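Local coordinates for protein exopolygalacturonase (Yersinia enterocolitica, PDB 2UVF) that probably trims pectin by hydrolysing galacturonic acid units from chain ends, as an exo-acting family 28 glycoside hydrolase with a beta-helix fold, at residues N379-V393 with N396-G410. Numbering follows the deposited sequence.
Sequences NGDGIEFGNSQNVMV and NFFDTGDDCINFAAG. With NI (nickel (II) ion), chain K; ADA (alpha-D-galactopyranuronic acid), chain C; ADA (alpha-D-galactopyranuronic acid), chain B.
The rings of F385 and F407 are nearly parallel (18°) but offset, with little overlap, F385 CD2 meeting F407 CE1 at 3.4 Å. V391 CG2 caps the middle of one F385 face and I383 CG2 closes the other near its rim, so branched methyls sandwich the flat ring inside the coil; I405 CG2 and V393 CG2 reach its edge. V393 CG1 likewise meets the F398 ring edge-on, 4.0 Å from CZ. G382 must be small: a side chain there would run into C404 O and the F398 ring. Strands 383-386 and 405-408 join through parallel backbone hydrogen bonds, the straightest N406 N to I383 O (174°).

E384 and N406 point the other way, to the chain B galacturonate. N406 swings its CG across from the backbone N (chi1 -178°), which carries OD1 to 2.7 Å from O3, whose hydroxyl donates; the small CB of A408 leaves room for this O3, 3.8 Å away. D402 OD2 accepts from O1 of the chain C residue, 3.2 Å away. G401 O binds nickel at 2.1 Å, with D376 completing the protein's share.

These are successive coils of the right-handed parallel beta-helix: strand 383-386 lies between 357-360 and 405-408, which pairs in turn with 438-441, while 421-427 packs against F385 and F407.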
ATOM      1  N   ASN A 379      -9.756  -7.951  -7.344  1.00 24.69           N
ATOM      2  CA  ASN A 379      -9.777  -6.603  -6.752  1.00 24.19           C
ATOM      3  C   ASN A 379      -9.225  -6.529  -5.338  1.00 23.97           C
ATOM      4  O   ASN A 379      -9.440  -5.532  -4.629  1.00 23.23           O
ATOM      5  CB  ASN A 379     -11.181  -5.991  -6.812  1.00 24.32           C
ATOM      6  CG  ASN A 379     -11.779  -6.089  -8.187  1.00 25.32           C
ATOM      7  OD1 ASN A 379     -12.820  -6.711  -8.354  1.00 24.75           O
ATOM      8  ND2 ASN A 379     -11.088  -5.530  -9.200  1.00 21.62           N
ATOM      9  N   GLY A 380      -8.502  -7.563  -4.931  1.00 23.47           N
ATOM     10  CA  GLY A 380      -7.962  -7.595  -3.585  1.00 25.23           C
ATOM     11  C   GLY A 380      -6.647  -6.858  -3.515  1.00 26.35           C
ATOM     12  O   GLY A 380      -5.571  -7.497  -3.411  1.00 25.94           O
ATOM     13  N   ASP A 381      -6.711  -5.525  -3.591  1.00 26.74           N
ATOM     14  CA  ASP A 381      -5.488  -4.719  -3.486  1.00 28.07           C
ATOM     15  C   ASP A 381      -5.030  -4.679  -2.039  1.00 27.78           C
ATOM     16  O   ASP A 381      -5.828  -4.924  -1.143  1.00 27.58           O
ATOM     17  CB  ASP A 381      -5.564  -3.317  -4.156  1.00 27.79           C
ATOM     18  CG  ASP A 381      -6.888  -2.638  -3.995  1.00 31.29           C
ATOM     19  OD1 ASP A 381      -7.568  -2.903  -2.954  1.00 32.25           O
ATOM     20  OD2 ASP A 381      -7.233  -1.819  -4.906  1.00 28.38           O
ATOM     21  N   GLY A 382      -3.744  -4.407  -1.824  1.00 27.88           N
ATOM     22  CA  GLY A 382      -3.172  -4.471  -0.477  1.00 27.73           C
ATOM     23  C   GLY A 382      -3.645  -3.318   0.390  1.00 28.21           C
ATOM     24  O   GLY A 382      -4.354  -3.529   1.364  1.00 27.78           O
ATOM     25  N   ILE A 383      -3.240  -2.098   0.038  1.00 28.66           N
ATOM     26  CA  ILE A 383      -3.692  -0.910   0.746  1.00 29.32           C
ATOM     27  C   ILE A 383      -4.141   0.132  -0.263  1.00 29.76           C
ATOM     28  O   ILE A 383      -3.382   0.491  -1.172  1.00 29.71           O
ATOM     29  CB  ILE A 383      -2.601  -0.304   1.692  1.00 29.90           C
ATOM     30  CG1 ILE A 383      -2.051  -1.357   2.684  1.00 29.08           C
ATOM     31  CG2 ILE A 383      -3.180   0.915   2.452  1.00 29.98           C
ATOM     32  CD1 ILE A 383      -0.811  -0.944   3.479  1.00 30.15           C
ATOM     33  N   GLU A 384      -5.384   0.596  -0.120  1.00 29.50           N
ATOM     34  CA  GLU A 384      -5.852   1.774  -0.852  1.00 28.94           C
ATOM     35  C   GLU A 384      -5.700   3.022  -0.005  1.00 28.60           C
ATOM     36  O   GLU A 384      -6.100   3.019   1.153  1.00 28.38           O
ATOM     37  CB  GLU A 384      -7.323   1.641  -1.258  1.00 28.73           C
ATOM     38  CG  GLU A 384      -7.572   0.594  -2.278  1.00 28.60           C
ATOM     39  CD  GLU A 384      -9.008   0.518  -2.682  1.00 27.92           C
ATOM     40  OE1 GLU A 384      -9.839   1.270  -2.137  1.00 30.39           O
ATOM     41  OE2 GLU A 384      -9.305  -0.293  -3.564  1.00 29.38           O
ATOM     42  N   PHE A 385      -5.109   4.069  -0.591  1.00 28.54           N
ATOM     43  CA  PHE A 385      -5.104   5.400  -0.009  1.00 28.97           C
ATOM     44  C   PHE A 385      -6.004   6.296  -0.885  1.00 29.08           C
ATOM     45  O   PHE A 385      -5.770   6.452  -2.085  1.00 28.68           O
ATOM     46  CB  PHE A 385      -3.681   5.956   0.128  1.00 28.88           C
ATOM     47  CG  PHE A 385      -2.836   5.259   1.172  1.00 30.09           C
ATOM     48  CD1 PHE A 385      -3.156   5.352   2.528  1.00 30.12           C
ATOM     49  CD2 PHE A 385      -1.701   4.524   0.797  1.00 29.86           C
ATOM     50  CE1 PHE A 385      -2.381   4.705   3.505  1.00 29.68           C
ATOM     51  CE2 PHE A 385      -0.916   3.879   1.762  1.00 28.97           C
ATOM     52  CZ  PHE A 385      -1.258   3.974   3.121  1.00 29.67           C
ATOM     53  N   GLY A 386      -7.062   6.840  -0.283  1.00 29.36           N
ATOM     54  CA  GLY A 386      -8.066   7.600  -1.030  1.00 29.41           C
ATOM     55  C   GLY A 386      -8.357   8.967  -0.444  1.00 29.54           C
ATOM     56  O   GLY A 386      -8.893   9.076   0.667  1.00 29.58           O
ATOM     57  N   ASN A 387      -8.006  10.011  -1.190  1.00 29.60           N
ATOM     58  CA  ASN A 387      -8.197  11.406  -0.736  1.00 30.85           C
ATOM     59  C   ASN A 387      -7.664  11.616   0.677  1.00 30.84           C
ATOM     60  O   ASN A 387      -8.267  12.328   1.489  1.00 30.99           O
ATOM     61  CB  ASN A 387      -9.682  11.852  -0.850  1.00 30.37           C
ATOM     62  CG  ASN A 387     -10.174  11.865  -2.283  1.00 31.48           C
ATOM     63  OD1 ASN A 387     -10.150  12.901  -2.944  1.00 32.29           O
ATOM     64  ND2 ASN A 387     -10.579  10.699  -2.789  1.00 31.55           N
ATOM     65  N   SER A 388      -6.516  10.988   0.944  1.00 31.04           N
ATOM     66  CA  SER A 388      -5.882  10.994   2.258  1.00 31.27           C
ATOM     67  C   SER A 388      -4.640  11.877   2.266  1.00 32.02           C
ATOM     68  O   SER A 388      -4.188  12.349   1.224  1.00 31.46           O
ATOM     69  CB  SER A 388      -5.536   9.562   2.682  1.00 31.00           C
ATOM     70  OG  SER A 388      -6.712   8.799   2.809  1.00 30.34           O
ATOM     71  N   GLN A 389      -4.094  12.123   3.445  1.00 33.57           N
ATOM     72  CA  GLN A 389      -2.934  13.009   3.530  1.00 34.99           C
ATOM     73  C   GLN A 389      -1.938  12.556   4.563  1.00 35.18           C
ATOM     74  O   GLN A 389      -2.315  12.113   5.642  1.00 35.54           O
ATOM     75  CB  GLN A 389      -3.366  14.462   3.766  1.00 35.42           C
ATOM     76  CG  GLN A 389      -4.493  14.899   2.821  1.00 37.71           C
ATOM     77  CD  GLN A 389      -4.488  16.369   2.504  1.00 41.50           C
ATOM     78  OE1 GLN A 389      -4.044  17.197   3.306  1.00 42.09           O
ATOM     79  NE2 GLN A 389      -4.990  16.708   1.325  1.00 42.50           N
ATOM     80  N   ASN A 390      -0.655  12.661   4.211  1.00 35.82           N
ATOM     81  CA  ASN A 390       0.443  12.262   5.101  1.00 35.90           C
ATOM     82  C   ASN A 390       0.334  10.780   5.520  1.00 35.26           C
ATOM     83  O   ASN A 390      -0.032  10.466   6.644  1.00 35.92           O
ATOM     84  CB  ASN A 390       0.526  13.237   6.300  1.00 35.89           C
ATOM     85  CG  ASN A 390       1.724  12.988   7.197  1.00 38.03           C
ATOM     86  OD1 ASN A 390       1.589  12.980   8.423  1.00 38.99           O
ATOM     87  ND2 ASN A 390       2.902  12.796   6.601  1.00 39.08           N
ATOM     88  N   VAL A 391       0.638   9.883   4.583  1.00 34.49           N
ATOM     89  CA  VAL A 391       0.579   8.428   4.811  1.00 33.44           C
ATOM     90  C   VAL A 391       1.961   7.737   4.638  1.00 33.05           C
ATOM     91  O   VAL A 391       2.856   8.232   3.973  1.00 32.42           O
ATOM     92  CB  VAL A 391      -0.545   7.714   3.967  1.00 33.09           C
ATOM     93  CG1 VAL A 391      -1.882   8.503   4.023  1.00 33.93           C
ATOM     94  CG2 VAL A 391      -0.126   7.495   2.511  1.00 32.55           C
ATOM     95  N   MET A 392       2.128   6.593   5.272  1.00 32.66           N
ATOM     96  CA  MET A 392       3.440   5.958   5.348  1.00 31.97           C
ATOM     97  C   MET A 392       3.247   4.458   5.389  1.00 30.26           C
ATOM     98  O   MET A 392       2.396   3.988   6.117  1.00 29.05           O
ATOM     99  CB  MET A 392       4.120   6.401   6.631  1.00 32.20           C
ATOM    100  CG  MET A 392       5.590   6.243   6.640  1.00 32.76           C
ATOM    101  SD  MET A 392       6.159   6.460   8.335  1.00 33.21           S
ATOM    102  CE  MET A 392       6.030   8.238   8.551  1.00 28.78           C
ATOM    103  N   VAL A 393       3.998   3.734   4.560  1.00 29.20           N
ATOM    104  CA  VAL A 393       4.003   2.281   4.558  1.00 27.42           C
ATOM    105  C   VAL A 393       5.447   1.763   4.546  1.00 27.78           C
ATOM    106  O   VAL A 393       6.203   2.001   3.600  1.00 27.35           O
ATOM    107  CB  VAL A 393       3.233   1.724   3.329  1.00 28.10           C
ATOM    108  CG1 VAL A 393       3.422   0.219   3.186  1.00 26.01           C
ATOM    109  CG2 VAL A 393       1.750   2.051   3.408  1.00 25.93           C
ATOM    110  N   ASN A 396       6.309  -3.723   5.075  1.00 25.11           N
ATOM    111  CA  ASN A 396       5.192  -4.557   4.622  1.00 24.65           C
ATOM    112  C   ASN A 396       5.677  -5.670   3.714  1.00 23.63           C
ATOM    113  O   ASN A 396       6.628  -5.496   2.983  1.00 24.67           O
ATOM    114  CB  ASN A 396       4.144  -3.701   3.880  1.00 25.02           C
ATOM    115  CG  ASN A 396       3.122  -3.034   4.806  1.00 24.11           C
ATOM    116  OD1 ASN A 396       1.926  -2.999   4.500  1.00 23.53           O
ATOM    117  ND2 ASN A 396       3.577  -2.504   5.925  1.00 25.96           N
ATOM    118  N   PHE A 397       5.040  -6.828   3.787  1.00 23.36           N
ATOM    119  CA  PHE A 397       5.164  -7.851   2.753  1.00 22.74           C
ATOM    120  C   PHE A 397       3.878  -7.801   1.901  1.00 22.38           C
ATOM    121  O   PHE A 397       2.793  -7.824   2.450  1.00 22.68           O
ATOM    122  CB  PHE A 397       5.355  -9.238   3.394  1.00 22.14           C
ATOM    123  CG  PHE A 397       5.333 -10.403   2.410  1.00 22.86           C
ATOM    124  CD1 PHE A 397       6.516 -10.915   1.874  1.00 21.46           C
ATOM    125  CD2 PHE A 397       4.129 -11.019   2.064  1.00 23.63           C
ATOM    126  CE1 PHE A 397       6.492 -11.985   0.997  1.00 20.82           C
ATOM    127  CE2 PHE A 397       4.101 -12.091   1.183  1.00 21.80           C
ATOM    128  CZ  PHE A 397       5.281 -12.572   0.651  1.00 20.90           C
ATOM    129  N   PHE A 398       4.012  -7.712   0.578  1.00 22.17           N
ATOM    130  CA  PHE A 398       2.835  -7.656  -0.334  1.00 21.85           C
ATOM    131  C   PHE A 398       2.834  -8.852  -1.279  1.00 21.59           C
ATOM    132  O   PHE A 398       3.787  -9.055  -2.012  1.00 20.61           O
ATOM    133  CB  PHE A 398       2.782  -6.365  -1.166  1.00 21.63           C
ATOM    134  CG  PHE A 398       2.471  -5.131  -0.379  1.00 23.71           C
ATOM    135  CD1 PHE A 398       1.150  -4.719  -0.185  1.00 25.01           C
ATOM    136  CD2 PHE A 398       3.496  -4.353   0.151  1.00 22.72           C
ATOM    137  CE1 PHE A 398       0.864  -3.556   0.555  1.00 22.49           C
ATOM    138  CE2 PHE A 398       3.221  -3.204   0.866  1.00 21.53           C
ATOM    139  CZ  PHE A 398       1.906  -2.806   1.072  1.00 22.17           C
ATOM    140  N   ASP A 399       1.754  -9.638  -1.232  1.00 21.74           N
ATOM    141  CA  ASP A 399       1.432 -10.671  -2.231  1.00 22.12           C
ATOM    142  C   ASP A 399      -0.107 -10.588  -2.393  1.00 22.42           C
ATOM    143  O   ASP A 399      -0.874 -11.139  -1.586  1.00 22.88           O
ATOM    144  CB  ASP A 399       1.896 -12.062  -1.740  1.00 21.51           C
ATOM    145  CG  ASP A 399       1.950 -13.086  -2.838  1.00 22.49           C
ATOM    146  OD1 ASP A 399       2.788 -12.927  -3.747  1.00 23.93           O
ATOM    147  OD2 ASP A 399       1.171 -14.078  -2.783  1.00 24.46           O
ATOM    148  N   THR A 400      -0.551  -9.856  -3.408  1.00 21.87           N
ATOM    149  CA  THR A 400      -1.918  -9.342  -3.424  1.00 21.22           C
ATOM    150  C   THR A 400      -2.648  -9.764  -4.699  1.00 21.29           C
ATOM    151  O   THR A 400      -2.027 -10.091  -5.696  1.00 20.77           O
ATOM    152  CB  THR A 400      -1.921  -7.789  -3.263  1.00 21.08           C
ATOM    153  OG1 THR A 400      -1.155  -7.199  -4.315  1.00 21.97           O
ATOM    154  CG2 THR A 400      -1.315  -7.355  -1.929  1.00 18.88           C
ATOM    155  N   GLY A 401      -3.977  -9.756  -4.642  1.00 22.03           N
ATOM    156  CA  GLY A 401      -4.806 -10.099  -5.779  1.00 22.79           C
ATOM    157  C   GLY A 401      -4.865  -8.983  -6.795  1.00 23.62           C
ATOM    158  O   GLY A 401      -5.145  -9.245  -7.961  1.00 23.70           O
ATOM    159  N   ASP A 402      -4.595  -7.755  -6.357  1.00 23.44           N
ATOM    160  CA  ASP A 402      -4.606  -6.581  -7.241  1.00 24.46           C
ATOM    161  C   ASP A 402      -3.406  -5.680  -6.957  1.00 25.10           C
ATOM    162  O   ASP A 402      -2.311  -6.181  -6.635  1.00 25.19           O
ATOM    163  CB  ASP A 402      -5.928  -5.807  -7.089  1.00 24.48           C
ATOM    164  CG  ASP A 402      -6.356  -5.134  -8.378  1.00 25.48           C
ATOM    165  OD1 ASP A 402      -5.815  -4.055  -8.680  1.00 27.52           O
ATOM    166  OD2 ASP A 402      -7.218  -5.690  -9.093  1.00 25.80           O
ATOM    167  N   ASP A 403      -3.586  -4.361  -7.079  1.00 25.54           N
ATOM    168  CA  ASP A 403      -2.476  -3.421  -6.884  1.00 26.24           C
ATOM    169  C   ASP A 403      -1.988  -3.624  -5.460  1.00 26.51           C
ATOM    170  O   ASP A 403      -2.789  -3.933  -4.586  1.00 27.21           O
ATOM    171  CB  ASP A 403      -2.920  -1.958  -7.045  1.00 26.31           C
ATOM    172  CG  ASP A 403      -3.410  -1.627  -8.455  1.00 28.29           C
ATOM    173  OD1 ASP A 403      -2.958  -2.298  -9.427  1.00 30.09           O
ATOM    174  OD2 ASP A 403      -4.219  -0.667  -8.599  1.00 26.83           O
ATOM    175  N   CYS A 404      -0.689  -3.461  -5.231  1.00 25.64           N
ATOM    176  CA  CYS A 404      -0.143  -3.566  -3.889  1.00 25.57           C
ATOM    177  C   CYS A 404      -0.469  -2.326  -3.071  1.00 26.10           C
ATOM    178  O   CYS A 404      -1.098  -2.432  -2.031  1.00 26.98           O
ATOM    179  CB  CYS A 404       1.368  -3.841  -3.932  1.00 24.57           C
ATOM    180  SG  CYS A 404       1.850  -5.336  -4.873  1.00 23.30           S
ATOM    181  N   ILE A 405       0.010  -1.166  -3.509  1.00 26.60           N
ATOM    182  CA  ILE A 405      -0.369   0.101  -2.908  1.00 27.03           C
ATOM    183  C   ILE A 405      -1.007   0.941  -4.009  1.00 28.00           C
ATOM    184  O   ILE A 405      -0.413   1.162  -5.072  1.00 27.28           O
ATOM    185  CB  ILE A 405       0.817   0.854  -2.222  1.00 27.65           C
ATOM    186  CG1 ILE A 405       1.458  -0.018  -1.139  1.00 27.01           C
ATOM    187  CG2 ILE A 405       0.358   2.215  -1.635  1.00 25.59           C
ATOM    188  CD1 ILE A 405       2.855   0.449  -0.742  1.00 26.49           C
ATOM    189  N   ASN A 406      -2.249   1.352  -3.762  1.00 28.05           N
ATOM    190  CA  ASN A 406      -2.981   2.147  -4.724  1.00 28.46           C
ATOM    191  C   ASN A 406      -3.293   3.520  -4.148  1.00 28.43           C
ATOM    192  O   ASN A 406      -3.608   3.640  -2.967  1.00 28.22           O
ATOM    193  CB  ASN A 406      -4.288   1.438  -5.090  1.00 28.59           C
ATOM    194  CG  ASN A 406      -5.071   2.191  -6.135  1.00 28.06           C
ATOM    195  OD1 ASN A 406      -5.937   3.002  -5.819  1.00 28.07           O
ATOM    196  ND2 ASN A 406      -4.755   1.945  -7.384  1.00 26.60           N
ATOM    197  N   PHE A 407      -3.204   4.549  -4.983  1.00 28.51           N
ATOM    198  CA  PHE A 407      -3.616   5.912  -4.576  1.00 28.54           C
ATOM    199  C   PHE A 407      -4.765   6.388  -5.423  1.00 28.43           C
ATOM    200  O   PHE A 407      -4.717   6.299  -6.636  1.00 28.54           O
ATOM    201  CB  PHE A 407      -2.459   6.901  -4.658  1.00 27.91           C
ATOM    202  CG  PHE A 407      -1.315   6.541  -3.774  1.00 28.53           C
ATOM    203  CD1 PHE A 407      -1.348   6.849  -2.423  1.00 25.83           C
ATOM    204  CD2 PHE A 407      -0.199   5.876  -4.297  1.00 27.74           C
ATOM    205  CE1 PHE A 407      -0.285   6.507  -1.606  1.00 28.18           C
ATOM    206  CE2 PHE A 407       0.863   5.534  -3.483  1.00 28.65           C
ATOM    207  CZ  PHE A 407       0.819   5.837  -2.128  1.00 27.24           C
ATOM    208  N   ALA A 408      -5.808   6.864  -4.767  1.00 29.27           N
ATOM    209  CA  ALA A 408      -7.013   7.314  -5.455  1.00 30.24           C
ATOM    210  C   ALA A 408      -7.358   8.746  -5.017  1.00 30.95           C
ATOM    211  O   ALA A 408      -7.163   9.103  -3.857  1.00 29.86           O
ATOM    212  CB  ALA A 408      -8.162   6.389  -5.136  1.00 29.65           C
ATOM    213  N   ALA A 409      -7.902   9.539  -5.939  1.00 32.50           N
ATOM    214  CA  ALA A 409      -8.291  10.914  -5.612  1.00 34.35           C
ATOM    215  C   ALA A 409      -9.657  11.364  -6.179  1.00 35.35           C
ATOM    216  O   ALA A 409      -9.949  12.561  -6.250  1.00 36.03           O
ATOM    217  CB  ALA A 409      -7.193  11.865  -5.994  1.00 33.99           C
ATOM    218  N   GLY A 410     -10.502  10.400  -6.534  1.00 36.63           N
ATOM    219  CA  GLY A 410     -11.843  10.694  -7.022  1.00 38.11           C
ATOM    220  C   GLY A 410     -11.877  10.694  -8.537  1.00 39.75           C
ATOM    221  O   GLY A 410     -10.866  10.445  -9.195  1.00 39.84           O
TER
HETATM  222 NI    NI K1614      -4.256 -10.364  -9.475  1.00 34.33          NI
HETATM  223  C1  ADA C   1      -8.078  -2.239  -9.747  1.00 47.05           C
HETATM  224  C2  ADA C   1      -8.956  -2.006  -8.499  1.00 45.97           C
HETATM  225  C3  ADA C   1     -10.378  -1.686  -9.011  1.00 47.22           C
HETATM  226  C4  ADA C   1     -10.305  -0.262  -9.589  1.00 49.04           C
HETATM  227  C5  ADA C   1      -9.344  -0.333 -10.790  1.00 49.86           C
HETATM  228  C6  ADA C   1      -9.132   1.065 -11.416  1.00 51.33           C
HETATM  229  O1  ADA C   1      -8.597  -3.269 -10.638  1.00 47.38           O
HETATM  230  O2  ADA C   1      -8.925  -3.085  -7.593  1.00 40.15           O
HETATM  231  O3  ADA C   1     -11.409  -1.863  -8.007  1.00 46.12           O
HETATM  232  O4  ADA C   1      -9.684   0.592  -8.597  1.00 49.77           O
HETATM  233  O5  ADA C   1      -8.031  -0.947 -10.427  1.00 49.61           O
HETATM  234  O6B ADA C   1      -8.254   1.810 -10.909  1.00 51.73           O
HETATM  235  O6A ADA C   1      -9.844   1.381 -12.403  1.00 52.09           O
HETATM  236  C1  ADA B   2     -10.270   1.908  -8.446  1.00 48.63           C
HETATM  237  C2  ADA B   2      -9.354   2.684  -7.477  1.00 49.10           C
HETATM  238  C3  ADA B   2      -9.365   1.940  -6.128  1.00 48.76           C
HETATM  239  C4  ADA B   2     -10.821   1.854  -5.573  1.00 47.80           C
HETATM  240  C5  ADA B   2     -11.727   1.140  -6.600  1.00 46.90           C
HETATM  241  C6  ADA B   2     -13.235   0.972  -6.267  1.00 46.04           C
HETATM  242  O2  ADA B   2      -8.021   2.820  -8.009  1.00 46.13           O
HETATM  243  O3  ADA B   2      -8.477   2.557  -5.200  1.00 50.89           O
HETATM  244  O4  ADA B   2     -11.342   3.152  -5.265  1.00 46.13           O
HETATM  245  O5  ADA B   2     -11.627   1.772  -7.913  1.00 47.28           O
HETATM  246  O6B ADA B   2     -14.041   1.299  -7.166  1.00 45.16           O
HETATM  247  O6A ADA B   2     -13.567   0.514  -5.146  1.00 43.57           O
HETATM  248  O   HOH W   1      -7.851  -8.262  -9.394  1.00 24.68           O
HETATM  249  O   HOH W   2      -2.171 -10.508  -8.264  1.00 26.55           O
HETATM  250  O   HOH W   3      -3.561 -11.627 -11.143  1.00 27.23           O
HETATM  251  O   HOH W   4      -6.504 -10.387 -10.576  1.00 38.66           O